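Local atomic coordinates of caspase Nc subunit 1 (Drosophila melanogaster, PDB entry 2FP3), a protein that acts as an initiator caspase, a cysteine endopeptidase in the cascade that activates the caspases executing apoptosis in the fly. Residues L89-L92 with F93-N97; G81-K84 with D85-L89. The protein carries 2 engineered substitutions. One frame throughout, in Å; residues are numbered along the deposited sequence.

Contact 1: residues L89-L92 with F93-N97; sequences LIHL and FQELN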
ATOM      1  N   LEU A  89       4.091   7.130   5.916  1.00 40.68           N
ATOM      2  CA  LEU A  89       2.806   6.629   5.457  1.00 40.92           C
ATOM      3  C   LEU A  89       1.660   7.217   6.268  1.00 41.77           C
ATOM      4  O   LEU A  89       0.675   7.697   5.697  1.00 39.58           O
ATOM      5  CB  LEU A  89       2.774   5.100   5.517  1.00 39.48           C
ATOM      6  CG  LEU A  89       3.642   4.406   4.459  1.00 40.29           C
ATOM      7  CD1 LEU A  89       3.815   2.939   4.803  1.00 37.18           C
ATOM      8  CD2 LEU A  89       3.013   4.578   3.085  1.00 37.04           C
ATOM      9  N   ILE A  90       1.781   7.190   7.593  1.00 42.20           N
ATOM     10  CA  ILE A  90       0.724   7.736   8.432  1.00 41.26           C
ATOM     11  C   ILE A  90       0.494   9.201   8.091  1.00 43.80           C
ATOM     12  O   ILE A  90      -0.632   9.613   7.818  1.00 44.38           O
ATOM     13  CB  ILE A  90       1.054   7.575   9.936  1.00 40.21           C
ATOM     14  CG1 ILE A  90       0.916   6.101  10.324  1.00 37.62           C
ATOM     15  CG2 ILE A  90       0.089   8.407  10.792  1.00 36.67           C
ATOM     16  CD1 ILE A  90       1.560   5.741  11.658  1.00 38.99           C
ATOM     17  N   HIS A  91       1.558   9.987   8.090  1.00 45.11           N
ATOM     18  CA  HIS A  91       1.421  11.397   7.760  1.00 47.46           C
ATOM     19  C   HIS A  91       0.686  11.588   6.426  1.00 48.38           C
ATOM     20  O   HIS A  91      -0.305  12.316   6.347  1.00 50.95           O
ATOM     21  CB  HIS A  91       2.795  12.062   7.673  1.00 47.67           C
ATOM     22  CG  HIS A  91       2.760  13.406   7.020  1.00 44.43           C
ATOM     23  ND1 HIS A  91       2.129  14.491   7.589  1.00 44.32           N
ATOM     24  CD2 HIS A  91       3.212  13.822   5.815  1.00 42.58           C
ATOM     25  CE1 HIS A  91       2.189  15.517   6.759  1.00 43.24           C
ATOM     26  NE2 HIS A  91       2.841  15.137   5.675  1.00 44.38           N
ATOM     27  N   LEU A  92       1.182  10.936   5.380  1.00 46.95           N
ATOM     28  CA  LEU A  92       0.586  11.039   4.053  1.00 43.91           C
ATOM     29  C   LEU A  92      -0.896  10.685   4.003  1.00 44.14           C
ATOM     30  O   LEU A  92      -1.693  11.393   3.362  1.00 44.19           O
ATOM     31  CB  LEU A  92       1.326  10.136   3.065  1.00 42.16           C
ATOM     32  CG  LEU A  92       0.635   9.940   1.711  1.00 39.40           C
ATOM     33  CD1 LEU A  92       0.597  11.260   0.974  1.00 33.89           C
ATOM     34  CD2 LEU A  92       1.385   8.888   0.893  1.00 37.58           C
ATOM     35  N   PHE A  93      -1.275   9.590   4.660  1.00 42.57           N
ATOM     36  CA  PHE A  93      -2.670   9.193   4.620  1.00 40.92           C
ATOM     37  C   PHE A  93      -3.583  10.002   5.524  1.00 41.85           C
ATOM     38  O   PHE A  93      -4.802  10.027   5.312  1.00 41.82           O
ATOM     39  CB  PHE A  93      -2.807   7.679   4.833  1.00 38.68           C
ATOM     40  CG  PHE A  93      -2.387   6.883   3.625  1.00 36.28           C
ATOM     41  CD1 PHE A  93      -1.076   6.440   3.484  1.00 34.06           C
ATOM     42  CD2 PHE A  93      -3.266   6.704   2.559  1.00 35.15           C
ATOM     43  CE1 PHE A  93      -0.641   5.845   2.301  1.00 32.78           C
ATOM     44  CE2 PHE A  93      -2.840   6.109   1.367  1.00 35.29           C
ATOM     45  CZ  PHE A  93      -1.519   5.682   1.241  1.00 32.85           C
ATOM     46  N   GLN A  94      -3.010  10.680   6.516  1.00 42.29           N
ATOM     47  CA  GLN A  94      -3.826  11.547   7.366  1.00 42.27           C
ATOM     48  C   GLN A  94      -4.244  12.735   6.507  1.00 43.18           C
ATOM     49  O   GLN A  94      -5.365  13.217   6.604  1.00 43.33           O
ATOM     50  CB  GLN A  94      -3.042  12.054   8.568  1.00 44.22           C
ATOM     51  CG  GLN A  94      -2.910  11.041   9.682  1.00 49.18           C
ATOM     52  CD  GLN A  94      -2.367  11.655  10.951  1.00 52.18           C
ATOM     53  OE1 GLN A  94      -1.353  12.363  10.931  1.00 53.95           O
ATOM     54  NE2 GLN A  94      -3.034  11.385  12.070  1.00 55.25           N
ATOM     55  N   GLU A  95      -3.334  13.188   5.650  1.00 43.31           N
ATOM     56  CA  GLU A  95      -3.605  14.304   4.765  1.00 43.24           C
ATOM     57  C   GLU A  95      -4.543  13.870   3.640  1.00 44.12           C
ATOM     58  O   GLU A  95      -5.180  14.710   2.993  1.00 43.52           O
ATOM     59  CB  GLU A  95      -2.294  14.844   4.195  1.00 44.59           C
ATOM     60  CG  GLU A  95      -1.285  15.206   5.272  1.00 48.92           C
ATOM     61  CD  GLU A  95      -1.730  16.382   6.132  1.00 49.93           C
ATOM     62  OE1 GLU A  95      -1.285  16.467   7.297  1.00 50.19           O
ATOM     63  OE2 GLU A  95      -2.509  17.225   5.646  1.00 50.67           O
ATOM     64  N   LEU A  96      -4.625  12.566   3.386  1.00 44.00           N
ATOM     65  CA  LEU A  96      -5.548  12.093   2.357  1.00 42.73           C
ATOM     66  C   LEU A  96      -6.879  11.807   3.048  1.00 39.82           C
ATOM     67  O   LEU A  96      -7.838  11.358   2.432  1.00 38.37           O
ATOM     68  CB  LEU A  96      -5.022  10.826   1.671  1.00 45.74           C
ATOM     69  CG  LEU A  96      -3.706  10.954   0.900  1.00 50.13           C
ATOM     70  CD1 LEU A  96      -3.435   9.667   0.141  1.00 50.88           C
ATOM     71  CD2 LEU A  96      -3.775  12.117  -0.059  1.00 51.61           C
ATOM     72  N   ASN A  97      -6.916  12.077   4.346  1.00 39.41           N
ATOM     73  CA  ASN A  97      -8.105  11.881   5.151  1.00 41.81           C
ATOM     74  C   ASN A  97      -8.568  10.430   5.258  1.00 42.24           C
ATOM     75  O   ASN A  97      -9.765  10.166   5.243  1.00 39.04           O
ATOM     76  CB  ASN A  97      -9.240  12.735   4.605  1.00 46.46           C
ATOM     77  CG  ASN A  97      -8.860  14.193   4.488  1.00 52.84           C
ATOM     78  OD1 ASN A  97      -8.562  14.687   3.394  1.00 55.41           O
ATOM     79  ND2 ASN A  97      -8.852  14.892   5.619  1.00 53.36           N
TER
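H91 lays one face of its imidazole under the side chain of E95, one helical turn on: CG of E95 stands 4.2 Å from the ring centroid, 28° off the normal, a CH-pi contact. E95 bends at chi2 (-66°), which keeps its carboxylate close to the ring at a plane angle of 47°, and its OE1 lies 3.6 Å from CE1 of H91. Both ring nitrogens bond to backbone carbonyls, ND1 to that of V31 and NE2 to that of P34, consistent with a doubly protonated imidazole whose charge would suit the carboxylate nearby.

On the inner side F93 and L89 run side by side, CD2 of L89 3.9 Å from CE1 of F93. CG of L92 lies 4.2 Å above one face of that ring, offset toward the rim, while its CD2 approaches CE1 of F93 obliquely (3.9 Å). At the ring edge, L89 O is 3.1 Å from CD1 of F93. Ordinary helical bonds run beneath, F93 N to L89 O and Q94 N to I90 O, both 2.9 Å. The bond from L96 N to L92 O is weak, and the helix ends in a Schellman motif at N97, whose positive phi an asparagine tolerates well.

Q94 extends alongside I90, its NE2 reaching the O of G29. Branched and aromatic chains suit the layer between helix and sheet: L89 and I90 touch M66 and F93 touches L64 of strand 62-68, L89 also meets strand 130-139, and L92 and L96 pack on M263 of helix 251-266.

Contact 2: residues G81-K84 with D85-L89; sequences GAEK and DSKSL
The carboxylate of D85 lies beside the carbonyl of A82, OD2 3.7 Å from A82 O, a proximity and not a bond; OD2 is satisfied by OG of S253. With CG anti to the carbonyl carbon (chi1 -62°), the carboxylate is turned back toward A82. A short, buried acid suits this place, reaching a serine of helix 251-266 at close range.

The carbonyl of A82 serves several donors. D85 N comes within 2.7 Å of A82 O, from above the carbonyl plane, while the bond from S86 N to that oxygen is long and weak. ND2 of N68 also bonds to A82 O and to OG of S86, which ties this end of the helix to strand 62-68.

On the outer side K87 lays its aliphatic chain along the turn of E83, CG 3.1 Å from E83 O, which also accepts the backbone N of K87. K84 and S88 lie on the flank that meets helix 251-266. There K84, bent at chi2 (-64°), uses its length to bring NZ 3.5 Å from OG of S88, a weak bond; the small hydroxyl of S88 is also joined to NE2 of Q257, a residue that K84 touches too. S88 N bonds to K84 O at 3.3 Å.

G81 precedes the helix with phi 105°, where a side chain would run into the carbonyl O of the preceding residue, which calls for glycine. This is the first part of the helix in the beta-alpha-beta unit of strands 62-68 and 98-103, within the caspase fold.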
ATOM      1  N   GLY A  81      15.226   1.635  10.826  1.00 94.16           N
ATOM      2  CA  GLY A  81      14.826   2.719   9.947  1.00 93.82           C
ATOM      3  C   GLY A  81      13.400   2.520   9.460  1.00 90.56           C
ATOM      4  O   GLY A  81      12.827   3.385   8.798  1.00 92.70           O
ATOM      5  N   ALA A  82      12.825   1.369   9.798  1.00 83.00           N
ATOM      6  CA  ALA A  82      11.466   1.035   9.396  1.00 74.20           C
ATOM      7  C   ALA A  82      10.437   2.010   9.957  1.00 73.76           C
ATOM      8  O   ALA A  82       9.510   2.416   9.249  1.00 77.90           O
ATOM      9  CB  ALA A  82      11.130  -0.386   9.834  1.00 58.80           C
ATOM     10  N   GLU A  83      10.590   2.384  11.225  1.00 79.51           N
ATOM     11  CA  GLU A  83       9.649   3.310  11.844  1.00 83.04           C
ATOM     12  C   GLU A  83       9.571   4.608  11.052  1.00 75.26           C
ATOM     13  O   GLU A  83       8.557   5.304  11.083  1.00 72.76           O
ATOM     14  CB  GLU A  83      10.041   3.603  13.298  1.00 96.19           C
ATOM     15  CG  GLU A  83      11.421   4.209  13.489  1.00116.78           C
ATOM     16  CD  GLU A  83      12.537   3.264  13.091  1.00127.36           C
ATOM     17  OE1 GLU A  83      12.564   2.120  13.595  1.00132.84           O
ATOM     18  OE2 GLU A  83      13.391   3.668  12.275  1.00133.44           O
ATOM     19  N   LYS A  84      10.639   4.927  10.333  1.00 68.62           N
ATOM     20  CA  LYS A  84      10.664   6.142   9.531  1.00 65.32           C
ATOM     21  C   LYS A  84       9.605   6.033   8.437  1.00 60.76           C
ATOM     22  O   LYS A  84       9.012   7.033   8.024  1.00 61.83           O
ATOM     23  CB  LYS A  84      12.049   6.334   8.902  1.00 67.56           C
ATOM     24  CG  LYS A  84      12.421   7.785   8.598  1.00 70.86           C
ATOM     25  CD  LYS A  84      11.514   8.431   7.556  1.00 74.83           C
ATOM     26  CE  LYS A  84      11.979   9.846   7.233  1.00 76.19           C
ATOM     27  NZ  LYS A  84      11.156  10.502   6.184  1.00 76.49           N
ATOM     28  N   ASP A  85       9.369   4.810   7.968  1.00 57.56           N
ATOM     29  CA  ASP A  85       8.375   4.582   6.930  1.00 54.24           C
ATOM     30  C   ASP A  85       6.961   4.722   7.510  1.00 49.42           C
ATOM     31  O   ASP A  85       6.082   5.350   6.913  1.00 44.76           O
ATOM     32  CB  ASP A  85       8.564   3.193   6.306  1.00 57.82           C
ATOM     33  CG  ASP A  85       9.924   3.030   5.633  1.00 61.70           C
ATOM     34  OD1 ASP A  85      10.392   3.990   4.991  1.00 63.82           O
ATOM     35  OD2 ASP A  85      10.518   1.934   5.734  1.00 64.95           O
ATOM     36  N   SER A  86       6.748   4.136   8.678  1.00 47.76           N
ATOM     37  CA  SER A  86       5.456   4.210   9.332  1.00 49.60           C
ATOM     38  C   SER A  86       5.013   5.660   9.473  1.00 51.61           C
ATOM     39  O   SER A  86       3.847   5.981   9.243  1.00 50.65           O
ATOM     40  CB  SER A  86       5.535   3.566  10.711  1.00 48.06           C
ATOM     41  OG  SER A  86       5.965   2.227  10.608  1.00 49.26           O
ATOM     42  N   LYS A  87       5.952   6.528   9.846  1.00 56.35           N
ATOM     43  CA  LYS A  87       5.659   7.946  10.026  1.00 64.26           C
ATOM     44  C   LYS A  87       5.254   8.585   8.706  1.00 56.06           C
ATOM     45  O   LYS A  87       4.258   9.308   8.631  1.00 54.53           O
ATOM     46  CB  LYS A  87       6.881   8.683  10.587  1.00 83.72           C
ATOM     47  CG  LYS A  87       7.463   8.084  11.865  1.00112.88           C
ATOM     48  CD  LYS A  87       8.755   8.799  12.271  1.00134.95           C
ATOM     49  CE  LYS A  87       9.493   8.076  13.398  1.00147.48           C
ATOM     50  NZ  LYS A  87       8.732   8.061  14.677  1.00157.65           N
ATOM     51  N   SER A  88       6.033   8.325   7.662  1.00 49.56           N
ATOM     52  CA  SER A  88       5.741   8.875   6.346  1.00 46.91           C
ATOM     53  C   SER A  88       4.360   8.431   5.854  1.00 44.81           C
ATOM     54  O   SER A  88       3.546   9.252   5.428  1.00 40.86           O
ATOM     55  CB  SER A  88       6.808   8.428   5.343  1.00 49.63           C
ATOM     56  OG  SER A  88       8.093   8.923   5.689  1.00 54.22           O
ATOM     57  N   LEU A  89       4.091   7.130   5.916  1.00 40.68           N
ATOM     58  CA  LEU A  89       2.806   6.629   5.457  1.00 40.92           C
ATOM     59  C   LEU A  89       1.660   7.217   6.268  1.00 41.77           C
ATOM     60  O   LEU A  89       0.675   7.697   5.697  1.00 39.58           O
ATOM     61  CB  LEU A  89       2.774   5.100   5.517  1.00 39.48           C
ATOM     62  CG  LEU A  89       3.642   4.406   4.459  1.00 40.29           C
ATOM     63  CD1 LEU A  89       3.815   2.939   4.803  1.00 37.18           C
ATOM     64  CD2 LEU A  89       3.013   4.578   3.085  1.00 37.04           C
TER

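Overall arrangement
Contacts 1 and 2 lie on successive turns of helix 82-95 and its ends, sharing L89, with centres about 12 Å apart. Contact 1 is mostly buried: its apolar side chains face the sheet and helix 251-266, while H91 and Q94 turn to backbone carbonyls of G29, V31 and P34. Of the touching residues in contact 2, only A82 and D85 are buried, and hydroxyls, a carboxylate and N68 supply its links. Both hold the helix against helix 251-266 and the sheet strands 62-68 and 130-139, one largely by apolar packing, the other largely by hydrogen bonds. Contact 2 is nearer the catalytic region: the side chain of A82 is about 9 Å from that of H137, the probable active-site histidine.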